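Peroxiredoxin (Clostridioides difficile, PDB 6TSB) is a bifunctional spore-coat protein whose family 18 glycoside hydrolase domain, the part in this structure, hydrolyses chitin, and which probably also reduces peroxides through its peroxiredoxin domain. Local coordinates at residues 160-165 / 173-178; 283-288 / 303-308; 343-348 / 354-359. All coordinates share one frame; numbering follows the deposited sequence.

Contact 1: 160-165 / 173-178; sequences LLLTAI and KWLSVA
Leu162 on the helix drives its forked end against Val177 and Leu175 of the strand that follows. Its CB is directed at the strand but serves as a stem only, and with CG anti to the carbonyl carbon (chi1 -68°) the branch is carried forward toward Val177. CG stands behind the two methyls. CD2 goes furthest, meeting Val177 CG2 at 3.7 Å and, roughly at right angles to that direction, Leu175 CD1 at 4.3 Å. CD1 lies 4.0 Å from the same Val177 CG2, which therefore sits against both prongs of the fork. This is helix-to-sheet packing in a right-handed beta-alpha-beta unit of the TIM barrel: helix 154-169 packs on strand 174-179, the short segments 160-165 and 174-178 running nearly antiparallel (160°) with 10.4 Å between their axes. One turn further along the helix, Ile165 brings its CG2 to 4.3 Å from Leu175 CD1. Leu175 thus shares one methyl between Leu162 and Ile165, while its CD2 approaches the backbone oxygen Leu162 O at 4.0 Å. Residues of helix 112-128, among them Phe118, pack on Ile165. On the opposite surface of the strand, Trp174 NE1 donates a hydrogen bond to Ser176 OG (2.8 Å, tilted from the indole plane), and that hydroxyl is also bonded to Asp135 in the DGxDxDxE signature of family 18.

Contact 2: 283-288 / 303-308; sequences NGYEYR and DFAMSY
Tyr285 meets Ala305 with the edge of its ring: CE1 is 3.9 Å from Ala305 CB, and the methyl lies in the ring plane. The CB of Tyr285 does not itself aim at the other segment; with CG anti to the carbonyl carbon (chi1 -80°) the ring comes round to the alanine, whose CB faces it. Tyr308 carries the second half of the contact. Its CG is wedged between the backbone N and the carbonyl carbon (chi1 66°), and the hydroxyl is delivered to the rim of the Tyr287 ring, where OH is 3.5 Å from both CD2 and CE2 of Tyr287, near the plane of that ring. The two tyrosine side chains cross at about a right angle. The polar end of Tyr287 turns elsewhere, its OH hydrogen-bonding to Asp310. Ala305 and Met306 together face Leu298 in a classic beta bulge. Tyr279 of the second subunit meets the Tyr285 ring, and Gly262 of that subunit packs on Tyr308. The contact joins the two outer strands of a three-stranded antiparallel sheet, 286-290 and 303-307, and the loop residues Tyr285 and Tyr308 beside them, across the central strand 295-300.

Contact 3: 343-348 / 354-359; sequences ARTMSI and EVLKEE
With CG anti to the backbone N (chi1 -159°) and a bend further out at CG-CD, the side chain of Arg344 reaches from its helix to Glu359 on the next one. Glu359 runs extended beyond CG and brings its carboxylate to the edge of the guanidinium, with the two planes nearly coplanar. NH1 of Arg344 donates to the syn lone pair of Glu359 OE2 at 2.9 Å in a fairly straight bond (163°), whereas the second bond of the pair, Arg344 NH2 to Glu359 OE1 at 3.4 Å, is weak. This salt bridge lies at the margin of an apolar patch. There Leu356, its CG also anti to the backbone N, places CD1 4.0 Å from Thr345 CG2, and its CD2 stands 3.5 Å from the backbone oxygen Thr345 O. Thr345 OG1 is bonded back to Ile341 O within its own helix, which would help fix the rotation that gives CG2 to the leucine. At the end nearer the turn, Ile348 takes over: CG2 is 3.5 Å from Leu356 CB and 4.3 Å from Val355 CB. Phe315 of helix 311-323 packs on Leu356 as well, while Leu53 O of the second subunit accepts a hydrogen bond from Ser347 OG. Two consecutive helices, 341-351 and 353-361, are so folded against each other, their short segments running at 129°. The first of them follows strand 328-332, the position expected of the helix after the eighth strand of a TIM barrel.

From the N terminus, contact 1 comes first and closes the short connection between helix 154-169 and strand 174-179 in the barrel part of the chain. After the seventh strand, 254-264, the path leaves for the far side of the chain's centre, where contact 2 closes a loop that holds 295-300, the middle strand of a three-stranded antiparallel meander. Contact 3 then closes the turn between the last two helices. The three follow in series, none enclosing or crossing another. Contacts 2 and 3 have centres about 24 Å apart, against 50 Å or more to contact 1, and both touch the second subunit, consistent with an exchange of C-terminal parts between the two chains.

Contact 1: 160-165 / 173-178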
loop_
_atom_site.group_PDB
_atom_site.type_symbol
_atom_site.label_atom_id
_atom_site.label_comp_id
_atom_site.label_asym_id
_atom_site.label_seq_id
_atom_site.Cartn_x
_atom_site.Cartn_y
_atom_site.Cartn_z
ATOM N N LEU A 160 -12.204 -17.683 42.623
ATOM C CA LEU A 160 -12.925 -17.386 43.892
ATOM C C LEU A 160 -12.991 -15.854 44.065
ATOM O O LEU A 160 -14.031 -15.324 44.473
ATOM C CB LEU A 160 -12.222 -18.104 45.054
ATOM C CG LEU A 160 -12.228 -19.642 45.009
ATOM C CD1 LEU A 160 -11.178 -20.202 45.961
ATOM C CD2 LEU A 160 -13.599 -20.242 45.329
ATOM N N LEU A 161 -11.948 -15.138 43.682
ATOM C CA LEU A 161 -11.993 -13.659 43.723
ATOM C C LEU A 161 -13.142 -13.167 42.826
ATOM O O LEU A 161 -13.973 -12.373 43.280
ATOM C CB LEU A 161 -10.638 -13.125 43.265
ATOM C CG LEU A 161 -10.535 -11.607 43.267
ATOM C CD1 LEU A 161 -10.756 -11.076 44.668
ATOM C CD2 LEU A 161 -9.188 -11.161 42.724
ATOM N N LEU A 162 -13.174 -13.618 41.573
ATOM C CA LEU A 162 -14.210 -13.211 40.596
ATOM C C LEU A 162 -15.583 -13.589 41.144
ATOM O O LEU A 162 -16.498 -12.777 41.021
ATOM C CB LEU A 162 -13.915 -13.878 39.248
ATOM C CG LEU A 162 -12.648 -13.367 38.576
ATOM C CD1 LEU A 162 -12.187 -14.297 37.472
ATOM C CD2 LEU A 162 -12.875 -11.957 38.048
ATOM N N THR A 163 -15.703 -14.762 41.761
ATOM C CA THR A 163 -16.965 -15.236 42.380
ATOM C C THR A 163 -17.380 -14.232 43.458
ATOM O O THR A 163 -18.563 -13.867 43.501
ATOM C CB THR A 163 -16.834 -16.651 42.973
ATOM O OG1 THR A 163 -16.703 -17.553 41.881
ATOM C CG2 THR A 163 -18.019 -17.096 43.814
ATOM N N ALA A 164 -16.441 -13.833 44.314
ATOM C CA ALA A 164 -16.682 -12.871 45.417
ATOM C C ALA A 164 -17.112 -11.513 44.845
ATOM O O ALA A 164 -18.098 -10.970 45.354
ATOM C CB ALA A 164 -15.466 -12.765 46.300
ATOM N N ILE A 165 -16.475 -11.031 43.773
ATOM C CA ILE A 165 -16.884 -9.761 43.097
ATOM C C ILE A 165 -18.303 -9.908 42.528
ATOM O O ILE A 165 -19.194 -9.077 42.833
ATOM C CB ILE A 165 -15.844 -9.369 42.043
ATOM C CG1 ILE A 165 -14.450 -9.257 42.669
ATOM C CG2 ILE A 165 -16.292 -8.093 41.364
ATOM C CD1 ILE A 165 -13.325 -8.967 41.708
ATOM N N LYS A 173 -24.263 -5.788 36.430
ATOM C CA LYS A 173 -23.043 -4.969 36.235
ATOM C C LYS A 173 -22.029 -5.762 35.415
ATOM O O LYS A 173 -21.954 -7.014 35.504
ATOM C CB LYS A 173 -22.385 -4.565 37.559
ATOM C CG LYS A 173 -23.211 -3.701 38.504
ATOM C CD LYS A 173 -23.354 -2.281 38.015
ATOM C CE LYS A 173 -24.344 -1.470 38.818
ATOM N NZ LYS A 173 -24.575 -0.179 38.144
ATOM N N TRP A 174 -21.269 -5.038 34.624
ATOM C CA TRP A 174 -20.222 -5.598 33.762
ATOM C C TRP A 174 -19.078 -6.052 34.651
ATOM O O TRP A 174 -18.611 -5.290 35.515
ATOM C CB TRP A 174 -19.817 -4.543 32.749
ATOM C CG TRP A 174 -18.511 -4.715 32.050
ATOM C CD1 TRP A 174 -17.274 -4.960 32.576
ATOM C CD2 TRP A 174 -18.324 -4.489 30.654
ATOM N NE1 TRP A 174 -16.330 -4.937 31.585
ATOM C CE2 TRP A 174 -16.946 -4.629 30.397
ATOM C CE3 TRP A 174 -19.197 -4.171 29.609
ATOM C CZ2 TRP A 174 -16.426 -4.482 29.115
ATOM C CZ3 TRP A 174 -18.676 -4.008 28.349
ATOM C CH2 TRP A 174 -17.309 -4.154 28.108
ATOM N N LEU A 175 -18.655 -7.284 34.435
ATOM C CA LEU A 175 -17.397 -7.771 35.006
ATOM C C LEU A 175 -16.616 -8.361 33.844
ATOM O O LEU A 175 -17.219 -9.102 33.083
ATOM C CB LEU A 175 -17.725 -8.815 36.081
ATOM C CG LEU A 175 -16.524 -9.596 36.607
ATOM C CD1 LEU A 175 -15.468 -8.657 37.152
ATOM C CD2 LEU A 175 -16.954 -10.589 37.675
ATOM N N SER A 176 -15.342 -8.022 33.717
ATOM C CA SER A 176 -14.481 -8.497 32.627
ATOM C C SER A 176 -13.086 -8.726 33.191
ATOM O O SER A 176 -12.776 -8.224 34.259
ATOM C CB SER A 176 -14.478 -7.536 31.455
ATOM O OG SER A 176 -13.899 -6.267 31.802
ATOM N N VAL A 177 -12.295 -9.483 32.469
ATOM C CA VAL A 177 -10.936 -9.894 32.872
ATOM C C VAL A 177 -10.108 -9.659 31.630
ATOM O O VAL A 177 -10.576 -10.016 30.551
ATOM C CB VAL A 177 -10.964 -11.370 33.294
ATOM C CG1 VAL A 177 -9.572 -11.985 33.350
ATOM C CG2 VAL A 177 -11.707 -11.527 34.612
ATOM N N ALA A 178 -8.971 -9.014 31.791
ATOM C CA ALA A 178 -7.961 -8.830 30.740
ATOM C C ALA A 178 -6.991 -9.989 30.864
ATOM O O ALA A 178 -6.455 -10.156 31.979
ATOM C CB ALA A 178 -7.238 -7.511 30.917
#

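Contact 2: 283-288 / 303-308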
loop_
_atom_site.group_PDB
_atom_site.type_symbol
_atom_site.label_atom_id
_atom_site.label_comp_id
_atom_site.label_asym_id
_atom_site.label_seq_id
_atom_site.Cartn_x
_atom_site.Cartn_y
_atom_site.Cartn_z
ATOM N N ASN A 283 5.479 14.432 3.820
ATOM C CA ASN A 283 5.007 15.837 3.653
ATOM C C ASN A 283 3.486 15.851 3.418
ATOM O O ASN A 283 3.037 16.571 2.506
ATOM C CB ASN A 283 5.809 16.570 2.566
ATOM C CG ASN A 283 5.547 18.066 2.519
ATOM O OD1 ASN A 283 5.730 18.695 1.479
ATOM N ND2 ASN A 283 5.107 18.652 3.625
ATOM N N GLY A 284 2.731 15.081 4.217
ATOM C CA GLY A 284 1.252 15.056 4.239
ATOM C C GLY A 284 0.638 14.355 3.031
ATOM O O GLY A 284 -0.605 14.174 3.025
ATOM N N TYR A 285 1.455 13.991 2.032
ATOM C CA TYR A 285 1.026 13.304 0.784
ATOM C C TYR A 285 0.638 11.866 1.127
ATOM O O TYR A 285 1.446 11.107 1.720
ATOM C CB TYR A 285 2.112 13.338 -0.296
ATOM C CG TYR A 285 2.198 14.635 -1.058
ATOM C CD1 TYR A 285 1.244 14.961 -2.009
ATOM C CD2 TYR A 285 3.226 15.540 -0.833
ATOM C CE1 TYR A 285 1.305 16.149 -2.720
ATOM C CE2 TYR A 285 3.305 16.731 -1.540
ATOM C CZ TYR A 285 2.336 17.040 -2.483
ATOM O OH TYR A 285 2.389 18.205 -3.186
ATOM N N GLU A 286 -0.591 11.502 0.770
ATOM C CA GLU A 286 -1.163 10.174 1.090
ATOM C C GLU A 286 -1.197 9.338 -0.196
ATOM O O GLU A 286 -1.626 9.867 -1.245
ATOM C CB GLU A 286 -2.527 10.370 1.755
ATOM C CG GLU A 286 -2.824 9.345 2.836
ATOM C CD GLU A 286 -3.442 9.890 4.110
ATOM O OE1 GLU A 286 -3.497 11.130 4.280
ATOM O OE2 GLU A 286 -3.853 9.064 4.938
ATOM N N TYR A 287 -0.729 8.093 -0.107
ATOM C CA TYR A 287 -0.706 7.090 -1.200
ATOM C C TYR A 287 -2.109 6.485 -1.354
ATOM O O TYR A 287 -2.671 6.001 -0.345
ATOM C CB TYR A 287 0.350 6.031 -0.890
ATOM C CG TYR A 287 0.470 4.940 -1.916
ATOM C CD1 TYR A 287 -0.419 3.875 -1.926
ATOM C CD2 TYR A 287 1.474 4.961 -2.874
ATOM C CE1 TYR A 287 -0.299 2.846 -2.847
ATOM C CE2 TYR A 287 1.596 3.949 -3.817
ATOM C CZ TYR A 287 0.706 2.885 -3.804
ATOM O OH TYR A 287 0.807 1.871 -4.717
ATOM N N ARG A 288 -2.663 6.540 -2.574
ATOM C CA ARG A 288 -3.975 5.945 -2.963
ATOM C C ARG A 288 -3.788 5.061 -4.205
ATOM O O ARG A 288 -2.770 5.227 -4.930
ATOM C CB ARG A 288 -5.006 7.043 -3.250
ATOM C CG ARG A 288 -5.333 7.946 -2.069
ATOM C CD ARG A 288 -6.304 7.290 -1.110
ATOM N NE ARG A 288 -6.331 7.978 0.175
ATOM C CZ ARG A 288 -7.196 8.926 0.530
ATOM N NH1 ARG A 288 -8.138 9.333 -0.308
ATOM N NH2 ARG A 288 -7.104 9.474 1.730
ATOM N N ASP A 303 -7.772 16.509 -2.169
ATOM C CA ASP A 303 -7.636 16.524 -3.655
ATOM C C ASP A 303 -6.665 15.447 -4.164
ATOM O O ASP A 303 -5.722 15.078 -3.437
ATOM C CB ASP A 303 -7.119 17.877 -4.158
ATOM C CG ASP A 303 -8.018 19.059 -3.840
ATOM O OD1 ASP A 303 -8.798 18.957 -2.880
ATOM O OD2 ASP A 303 -7.931 20.070 -4.559
ATOM N N PHE A 304 -6.905 14.989 -5.397
ATOM C CA PHE A 304 -5.975 14.208 -6.258
ATOM C C PHE A 304 -4.809 15.133 -6.659
ATOM O O PHE A 304 -5.070 16.262 -7.164
ATOM C CB PHE A 304 -6.763 13.648 -7.449
ATOM C CG PHE A 304 -6.001 12.784 -8.425
ATOM C CD1 PHE A 304 -5.069 13.332 -9.300
ATOM C CD2 PHE A 304 -6.261 11.429 -8.515
ATOM C CE1 PHE A 304 -4.395 12.537 -10.213
ATOM C CE2 PHE A 304 -5.574 10.635 -9.421
ATOM C CZ PHE A 304 -4.639 11.188 -10.266
ATOM N N ALA A 305 -3.570 14.671 -6.436
ATOM C CA ALA A 305 -2.344 15.504 -6.333
ATOM C C ALA A 305 -1.198 15.014 -7.230
ATOM O O ALA A 305 -0.340 15.867 -7.540
ATOM C CB ALA A 305 -1.887 15.531 -4.895
ATOM N N MET A 306 -1.138 13.717 -7.577
ATOM C CA MET A 306 -0.081 13.140 -8.458
ATOM C C MET A 306 -0.518 11.809 -9.099
ATOM O O MET A 306 -1.075 10.955 -8.380
ATOM C CB MET A 306 1.190 12.889 -7.645
ATOM C CG MET A 306 2.410 12.587 -8.498
ATOM S SD MET A 306 2.861 13.971 -9.549
ATOM C CE MET A 306 3.106 15.271 -8.337
ATOM N N SER A 307 -0.217 11.631 -10.397
ATOM C CA SER A 307 -0.359 10.373 -11.179
ATOM C C SER A 307 1.027 9.881 -11.623
ATOM O O SER A 307 1.736 10.621 -12.313
ATOM C CB SER A 307 -1.263 10.585 -12.375
ATOM O OG SER A 307 -1.435 9.383 -13.129
ATOM N N TYR A 308 1.391 8.658 -11.283
ATOM C CA TYR A 308 2.690 8.063 -11.676
ATOM C C TYR A 308 2.493 6.557 -11.804
ATOM O O TYR A 308 1.333 6.125 -11.727
ATOM C CB TYR A 308 3.786 8.477 -10.688
ATOM C CG TYR A 308 3.657 7.958 -9.278
ATOM C CD1 TYR A 308 2.694 8.460 -8.416
ATOM C CD2 TYR A 308 4.526 6.996 -8.786
ATOM C CE1 TYR A 308 2.566 7.988 -7.114
ATOM C CE2 TYR A 308 4.428 6.528 -7.483
ATOM C CZ TYR A 308 3.441 7.025 -6.644
ATOM O OH TYR A 308 3.316 6.564 -5.365
#

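Contact 3: 343-348 / 354-359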
loop_
_atom_site.group_PDB
_atom_site.type_symbol
_atom_site.label_atom_id
_atom_site.label_comp_id
_atom_site.label_asym_id
_atom_site.label_seq_id
_atom_site.Cartn_x
_atom_site.Cartn_y
_atom_site.Cartn_z
ATOM N N ALA A 343 13.366 0.919 -13.522
ATOM C CA ALA A 343 13.999 0.163 -14.614
ATOM C C ALA A 343 14.052 -1.322 -14.240
ATOM O O ALA A 343 13.721 -2.169 -15.096
ATOM C CB ALA A 343 15.369 0.728 -14.900
ATOM N N ARG A 344 14.491 -1.626 -13.019
ATOM C CA ARG A 344 14.659 -3.023 -12.531
ATOM C C ARG A 344 13.294 -3.728 -12.578
ATOM O O ARG A 344 13.207 -4.845 -13.130
ATOM C CB ARG A 344 15.227 -3.019 -11.108
ATOM C CG ARG A 344 15.905 -4.320 -10.708
ATOM C CD ARG A 344 16.376 -4.333 -9.262
ATOM N NE ARG A 344 16.288 -5.677 -8.710
ATOM C CZ ARG A 344 15.228 -6.173 -8.064
ATOM N NH1 ARG A 344 14.141 -5.447 -7.849
ATOM N NH2 ARG A 344 15.264 -7.415 -7.619
ATOM N N THR A 345 12.284 -3.075 -12.005
ATOM C CA THR A 345 10.888 -3.554 -11.895
ATOM C C THR A 345 10.420 -3.872 -13.314
ATOM O O THR A 345 9.944 -5.001 -13.521
ATOM C CB THR A 345 9.965 -2.519 -11.229
ATOM O OG1 THR A 345 10.402 -2.240 -9.901
ATOM C CG2 THR A 345 8.520 -2.967 -11.134
ATOM N N MET A 346 10.589 -2.916 -14.239
ATOM C CA MET A 346 10.201 -3.053 -15.663
ATOM C C MET A 346 10.991 -4.212 -16.304
ATOM O O MET A 346 10.380 -5.043 -17.008
ATOM C CB MET A 346 10.435 -1.727 -16.395
ATOM C CG MET A 346 10.022 -1.769 -17.831
ATOM S SD MET A 346 10.149 -0.154 -18.612
ATOM C CE MET A 346 11.910 -0.185 -18.950
ATOM N N SER A 347 12.284 -4.359 -16.036
ATOM C CA SER A 347 13.080 -5.445 -16.670
ATOM C C SER A 347 12.667 -6.819 -16.115
ATOM O O SER A 347 12.611 -7.815 -16.884
ATOM C CB SER A 347 14.550 -5.232 -16.494
ATOM O OG SER A 347 15.253 -6.233 -17.228
ATOM N N ILE A 348 12.431 -6.892 -14.807
ATOM C CA ILE A 348 12.084 -8.178 -14.138
ATOM C C ILE A 348 10.638 -8.538 -14.544
ATOM O O ILE A 348 10.388 -9.735 -14.843
ATOM C CB ILE A 348 12.335 -8.079 -12.610
ATOM C CG1 ILE A 348 13.823 -7.900 -12.284
ATOM C CG2 ILE A 348 11.768 -9.284 -11.879
ATOM C CD1 ILE A 348 14.744 -8.893 -12.973
ATOM N N GLU A 354 7.900 -14.023 -12.001
ATOM C CA GLU A 354 7.726 -14.784 -10.734
ATOM C C GLU A 354 8.477 -14.066 -9.616
ATOM O O GLU A 354 7.875 -13.873 -8.541
ATOM C CB GLU A 354 8.225 -16.222 -10.877
ATOM C CG GLU A 354 7.154 -17.169 -11.395
ATOM C CD GLU A 354 7.688 -18.531 -11.800
ATOM O OE1 GLU A 354 8.511 -18.583 -12.731
ATOM O OE2 GLU A 354 7.299 -19.530 -11.165
ATOM N N VAL A 355 9.717 -13.639 -9.884
ATOM C CA VAL A 355 10.606 -12.986 -8.873
ATOM C C VAL A 355 9.965 -11.671 -8.388
ATOM O O VAL A 355 10.027 -11.368 -7.169
ATOM C CB VAL A 355 12.027 -12.795 -9.437
ATOM C CG1 VAL A 355 12.935 -12.042 -8.468
ATOM C CG2 VAL A 355 12.639 -14.143 -9.825
ATOM N N LEU A 356 9.326 -10.936 -9.293
ATOM C CA LEU A 356 8.798 -9.578 -9.013
ATOM C C LEU A 356 7.488 -9.710 -8.230
ATOM O O LEU A 356 7.288 -8.907 -7.297
ATOM C CB LEU A 356 8.611 -8.843 -10.342
ATOM C CG LEU A 356 7.765 -7.572 -10.303
ATOM C CD1 LEU A 356 8.343 -6.540 -9.342
ATOM C CD2 LEU A 356 7.639 -6.970 -11.696
ATOM N N LYS A 357 6.631 -10.672 -8.607
ATOM C CA LYS A 357 5.410 -11.053 -7.838
ATOM C C LYS A 357 5.781 -11.385 -6.382
ATOM O O LYS A 357 5.149 -10.797 -5.505
ATOM C CB LYS A 357 4.668 -12.240 -8.465
ATOM C CG LYS A 357 3.345 -12.613 -7.789
ATOM C CD LYS A 357 2.227 -11.578 -7.951
ATOM C CE LYS A 357 0.981 -11.884 -7.140
ATOM N NZ LYS A 357 -0.023 -12.674 -7.896
ATOM N N GLU A 358 6.736 -12.297 -6.136
ATOM C CA GLU A 358 7.251 -12.623 -4.768
ATOM C C GLU A 358 7.623 -11.339 -4.011
ATOM O O GLU A 358 7.180 -11.189 -2.861
ATOM C CB GLU A 358 8.464 -13.551 -4.825
ATOM C CG GLU A 358 8.152 -14.961 -4.359
ATOM C CD GLU A 358 9.166 -16.015 -4.773
ATOM O OE1 GLU A 358 10.266 -15.641 -5.253
ATOM O OE2 GLU A 358 8.849 -17.213 -4.625
ATOM N N GLU A 359 8.391 -10.445 -4.641
ATOM C CA GLU A 359 8.772 -9.110 -4.090
ATOM C C GLU A 359 7.532 -8.334 -3.612
ATOM O O GLU A 359 7.553 -7.803 -2.484
ATOM C CB GLU A 359 9.501 -8.309 -5.161
ATOM C CG GLU A 359 10.691 -7.532 -4.640
ATOM C CD GLU A 359 11.769 -7.351 -5.696
ATOM O OE1 GLU A 359 12.335 -8.368 -6.151
ATOM O OE2 GLU A 359 12.009 -6.200 -6.080
#